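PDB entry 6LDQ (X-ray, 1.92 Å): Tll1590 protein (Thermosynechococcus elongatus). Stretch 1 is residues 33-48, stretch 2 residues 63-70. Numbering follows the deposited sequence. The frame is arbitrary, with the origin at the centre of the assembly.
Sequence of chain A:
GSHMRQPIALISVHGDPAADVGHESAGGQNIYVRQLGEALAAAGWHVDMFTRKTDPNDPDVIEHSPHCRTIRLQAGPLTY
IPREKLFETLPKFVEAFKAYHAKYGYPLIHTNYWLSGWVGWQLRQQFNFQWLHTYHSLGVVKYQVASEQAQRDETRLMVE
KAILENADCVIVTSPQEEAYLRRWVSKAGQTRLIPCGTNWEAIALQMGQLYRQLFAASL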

# COMPACT_ATOMS: atom_id res chain seq x y z
N VAL A 33 -4.75 0.89 6.67
CA VAL A 33 -4.42 -0.41 6.11
C VAL A 33 -4.95 -1.53 6.99
O VAL A 33 -5.56 -2.49 6.50
N ARG A 34 -4.74 -1.42 8.31
CA ARG A 34 -5.22 -2.44 9.23
C ARG A 34 -6.71 -2.71 9.04
O ARG A 34 -7.15 -3.86 8.96
N GLN A 35 -7.51 -1.65 8.95
CA GLN A 35 -8.95 -1.86 8.84
C GLN A 35 -9.31 -2.37 7.45
O GLN A 35 -10.14 -3.27 7.32
N LEU A 36 -8.68 -1.82 6.41
CA LEU A 36 -8.95 -2.27 5.05
C LEU A 36 -8.70 -3.77 4.89
O LEU A 36 -9.59 -4.52 4.47
N GLY A 37 -7.50 -4.23 5.26
CA GLY A 37 -7.15 -5.63 5.02
C GLY A 37 -8.06 -6.61 5.74
O GLY A 37 -8.38 -7.68 5.20
N GLU A 38 -8.50 -6.27 6.95
CA GLU A 38 -9.43 -7.13 7.69
C GLU A 38 -10.79 -7.19 7.01
O GLU A 38 -11.39 -8.27 6.89
N ALA A 39 -11.31 -6.04 6.56
CA ALA A 39 -12.57 -6.08 5.81
C ALA A 39 -12.38 -6.80 4.48
O ALA A 39 -13.23 -7.59 4.06
N LEU A 40 -11.24 -6.58 3.82
CA LEU A 40 -10.97 -7.30 2.57
C LEU A 40 -11.00 -8.81 2.79
O LEU A 40 -11.62 -9.55 2.01
N ALA A 41 -10.33 -9.28 3.85
CA ALA A 41 -10.27 -10.72 4.12
C ALA A 41 -11.64 -11.29 4.47
O ALA A 41 -11.94 -12.44 4.12
N ALA A 42 -12.47 -10.51 5.17
CA ALA A 42 -13.87 -10.88 5.38
C ALA A 42 -14.58 -11.18 4.07
O ALA A 42 -15.40 -12.11 4.00
N ALA A 43 -14.30 -10.41 3.02
CA ALA A 43 -14.83 -10.68 1.69
C ALA A 43 -14.09 -11.80 0.96
O ALA A 43 -14.45 -12.11 -0.18
N GLY A 44 -13.06 -12.40 1.57
CA GLY A 44 -12.42 -13.58 1.01
C GLY A 44 -11.01 -13.39 0.52
O GLY A 44 -10.42 -14.36 0.01
N TRP A 45 -10.43 -12.19 0.63
CA TRP A 45 -9.06 -11.98 0.17
C TRP A 45 -8.07 -12.54 1.18
O TRP A 45 -8.29 -12.49 2.40
N HIS A 46 -6.97 -13.08 0.66
CA HIS A 46 -5.86 -13.51 1.51
C HIS A 46 -4.89 -12.34 1.62
O HIS A 46 -4.22 -11.99 0.64
N VAL A 47 -4.82 -11.71 2.80
CA VAL A 47 -4.20 -10.39 2.98
C VAL A 47 -3.05 -10.46 3.98
O VAL A 47 -3.27 -10.74 5.17
N ASP A 48 -1.85 -10.07 3.54
CA ASP A 48 -0.69 -9.81 4.38
C ASP A 48 -0.44 -8.30 4.37
O ASP A 48 -0.19 -7.74 3.31
N GLU A 63 -1.63 -12.40 13.71
CA GLU A 63 -2.72 -13.00 12.97
C GLU A 63 -4.06 -12.41 13.41
O GLU A 63 -4.35 -12.32 14.61
N HIS A 64 -4.85 -11.96 12.44
CA HIS A 64 -6.20 -11.49 12.70
C HIS A 64 -7.26 -12.50 12.32
O HIS A 64 -8.33 -12.51 12.92
N SER A 65 -6.96 -13.37 11.35
CA SER A 65 -7.88 -14.40 10.88
C SER A 65 -7.09 -15.38 10.03
O SER A 65 -5.94 -15.09 9.68
N PRO A 66 -7.64 -16.58 9.70
CA PRO A 66 -6.86 -17.58 8.95
C PRO A 66 -6.19 -17.08 7.68
O PRO A 66 -5.21 -17.68 7.23
N HIS A 67 -6.70 -16.01 7.07
CA HIS A 67 -6.08 -15.49 5.86
C HIS A 67 -5.76 -14.01 5.96
O HIS A 67 -5.62 -13.35 4.93
N CYS A 68 -5.64 -13.47 7.18
CA CYS A 68 -5.36 -12.06 7.38
C CYS A 68 -4.37 -11.89 8.52
O CYS A 68 -4.63 -12.36 9.64
N ARG A 69 -3.25 -11.22 8.26
CA ARG A 69 -2.26 -10.97 9.31
C ARG A 69 -1.53 -9.66 9.04
O ARG A 69 -1.49 -9.18 7.90
N THR A 70 -0.95 -9.11 10.10
CA THR A 70 -0.01 -8.00 10.00
C THR A 70 1.40 -8.54 10.24
O THR A 70 1.61 -9.33 11.17

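The strongest polar contact joins Asp 48 and Arg 69, bridged partners on parallel strands whose side chains leave the same face of the sheet. Asp 48 takes chi1 m. Arg 69 has chi1 p, with chi2 and chi3 both t, and its end comes nearer the other stretch, at the carboxylate. Arg 69 NE donates to Asp 48 OD1 at 2.6 Å, and Arg 69 NH2 donates to Asp 48 OD2 at 3.3 Å, so the salt bridge has two prongs.

Val 47 N donates to His 67 O at 2.8 Å, and Arg 69 N donates to Val 47 O at 3.1 Å. Water 2 lies 2.9 Å from Asp 48 OD1 and 2.9 Å from His 67 O, the second a weak contact; it has more acceptors in reach than protons.

Arg 34, chi1 t, and Glu 38, chi1 m, form a salt bridge, Arg 34 NE to Glu 38 OE2 at 2.5 Å. His 64, chi1 m, points toward the helix. Glu 38 OE2 sits over one face of its ring, 3.3 Å from His 64 ND1, at an angle too poor for a hydrogen bond. The other ring nitrogen is engaged: His 64 NE2 and Thr 70 OG1 are hydrogen-bonded at 2.7 Å.

At the loop end, His 46 and His 67, both chi1 m, form an offset stack. Their centroids are 4.6 Å apart and their planes 13° from parallel. Water 1 donates to Ala 41 O at 2.8 Å and to Trp 45 O at 3.1 Å, and accepts a weak bond from His 67 ND1 at 3.3 Å.

Val 47 and Cys 68, both chi1 t, share the other sheet face. Ala 41 points toward the strand, its CB 3.6 Å from Cys 68 CB. Cys 68 SG lies 3.7 Å from Glu 38 CG and 4.0 Å from Gly 37 O. A CB on Gly 37 would crowd Val 47 CG1.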

# COMPACT_ATOMS: atom_id res chain seq x y z
CB VAL A 33 -2.90 -0.51 5.89
CG1 VAL A 33 -2.46 -1.95 5.84
CG2 VAL A 33 -2.54 0.20 4.59
CB ARG A 34 -4.94 -2.03 10.67
CG ARG A 34 -4.88 -3.21 11.63
CD ARG A 34 -6.02 -3.18 12.63
NE ARG A 34 -6.23 -4.49 13.27
CZ ARG A 34 -7.03 -4.68 14.31
NH1 ARG A 34 -7.72 -3.66 14.81
NH2 ARG A 34 -7.16 -5.89 14.84
CB GLN A 35 -9.69 -0.58 9.18
CG GLN A 35 -9.57 -0.22 10.66
CD GLN A 35 -10.67 0.71 11.12
OE1 GLN A 35 -11.77 0.27 11.45
NE2 GLN A 35 -10.39 2.01 11.13
CB LEU A 36 -8.12 -1.47 4.05
CG LEU A 36 -8.26 -1.83 2.58
CD1 LEU A 36 -9.67 -1.47 2.04
CD2 LEU A 36 -7.18 -1.18 1.75
CB GLU A 38 -9.57 -6.64 9.13
CG GLU A 38 -8.47 -7.16 10.06
CD GLU A 38 -8.12 -6.18 11.17
OE1 GLU A 38 -8.96 -5.29 11.45
OE2 GLU A 38 -7.02 -6.30 11.76
CB ALA A 39 -13.10 -4.66 5.61
CB LEU A 40 -9.61 -6.88 2.01
CG LEU A 40 -9.56 -5.55 1.26
CD1 LEU A 40 -8.12 -5.12 1.06
CD2 LEU A 40 -10.28 -5.68 -0.07
CB ALA A 41 -9.29 -11.00 5.25
CB ALA A 42 -14.59 -9.76 6.14
CB ALA A 43 -14.80 -9.40 0.83
CB TRP A 45 -8.78 -10.48 -0.05
CG TRP A 45 -9.59 -9.86 -1.18
CD1 TRP A 45 -10.78 -9.20 -1.07
CD2 TRP A 45 -9.28 -9.89 -2.57
NE1 TRP A 45 -11.23 -8.82 -2.31
CE2 TRP A 45 -10.33 -9.22 -3.25
CE3 TRP A 45 -8.23 -10.43 -3.32
CZ2 TRP A 45 -10.34 -9.06 -4.62
CZ3 TRP A 45 -8.26 -10.28 -4.69
CH2 TRP A 45 -9.30 -9.59 -5.33
CB HIS A 46 -5.18 -14.74 0.90
CG HIS A 46 -6.13 -15.87 0.63
ND1 HIS A 46 -5.70 -17.10 0.15
CD2 HIS A 46 -7.47 -15.97 0.76
CE1 HIS A 46 -6.74 -17.90 0.01
NE2 HIS A 46 -7.83 -17.24 0.38
CB VAL A 47 -5.20 -9.34 3.47
CG1 VAL A 47 -4.50 -7.97 3.60
CG2 VAL A 47 -6.45 -9.30 2.59
CB ASP A 48 0.56 -10.55 3.86
CG ASP A 48 0.51 -12.09 4.11
OD1 ASP A 48 -0.19 -12.51 5.04
OD2 ASP A 48 1.20 -12.83 3.37
CB GLU A 63 -2.70 -14.52 13.16
CG GLU A 63 -1.65 -15.22 12.29
CD GLU A 63 -1.36 -16.64 12.74
OE1 GLU A 63 -0.62 -17.36 12.04
OE2 GLU A 63 -1.86 -17.03 13.82
CB HIS A 64 -6.44 -10.17 11.96
CG HIS A 64 -5.37 -9.15 12.19
ND1 HIS A 64 -5.22 -8.49 13.39
CD2 HIS A 64 -4.41 -8.67 11.37
CE1 HIS A 64 -4.20 -7.65 13.30
NE2 HIS A 64 -3.69 -7.75 12.09
CB SER A 65 -9.04 -13.76 10.10
OG SER A 65 -9.77 -12.88 10.94
CB PRO A 66 -7.91 -18.65 8.61
CG PRO A 66 -8.89 -18.57 9.71
CD PRO A 66 -8.94 -17.12 10.14
CB HIS A 67 -6.96 -15.76 4.63
CG HIS A 67 -7.52 -17.14 4.58
ND1 HIS A 67 -8.82 -17.43 4.92
CD2 HIS A 67 -6.96 -18.32 4.22
CE1 HIS A 67 -9.04 -18.72 4.78
NE2 HIS A 67 -7.93 -19.29 4.35
CB CYS A 68 -6.66 -11.29 7.67
SG CYS A 68 -6.42 -9.55 8.12
CB ARG A 69 -1.24 -12.11 9.40
CG ARG A 69 -0.57 -12.43 8.09
CD ARG A 69 0.19 -13.77 8.12
NE ARG A 69 0.96 -13.93 6.89
CZ ARG A 69 2.07 -14.66 6.78
NH1 ARG A 69 2.55 -15.32 7.82
NH2 ARG A 69 2.68 -14.72 5.60
CB THR A 70 -0.32 -6.90 11.03
OG1 THR A 70 -1.68 -6.48 10.87
CG2 THR A 70 0.61 -5.66 10.86
O HOH W 1 -10.05 -14.53 3.87
O HOH W 2 -2.78 -13.74 4.98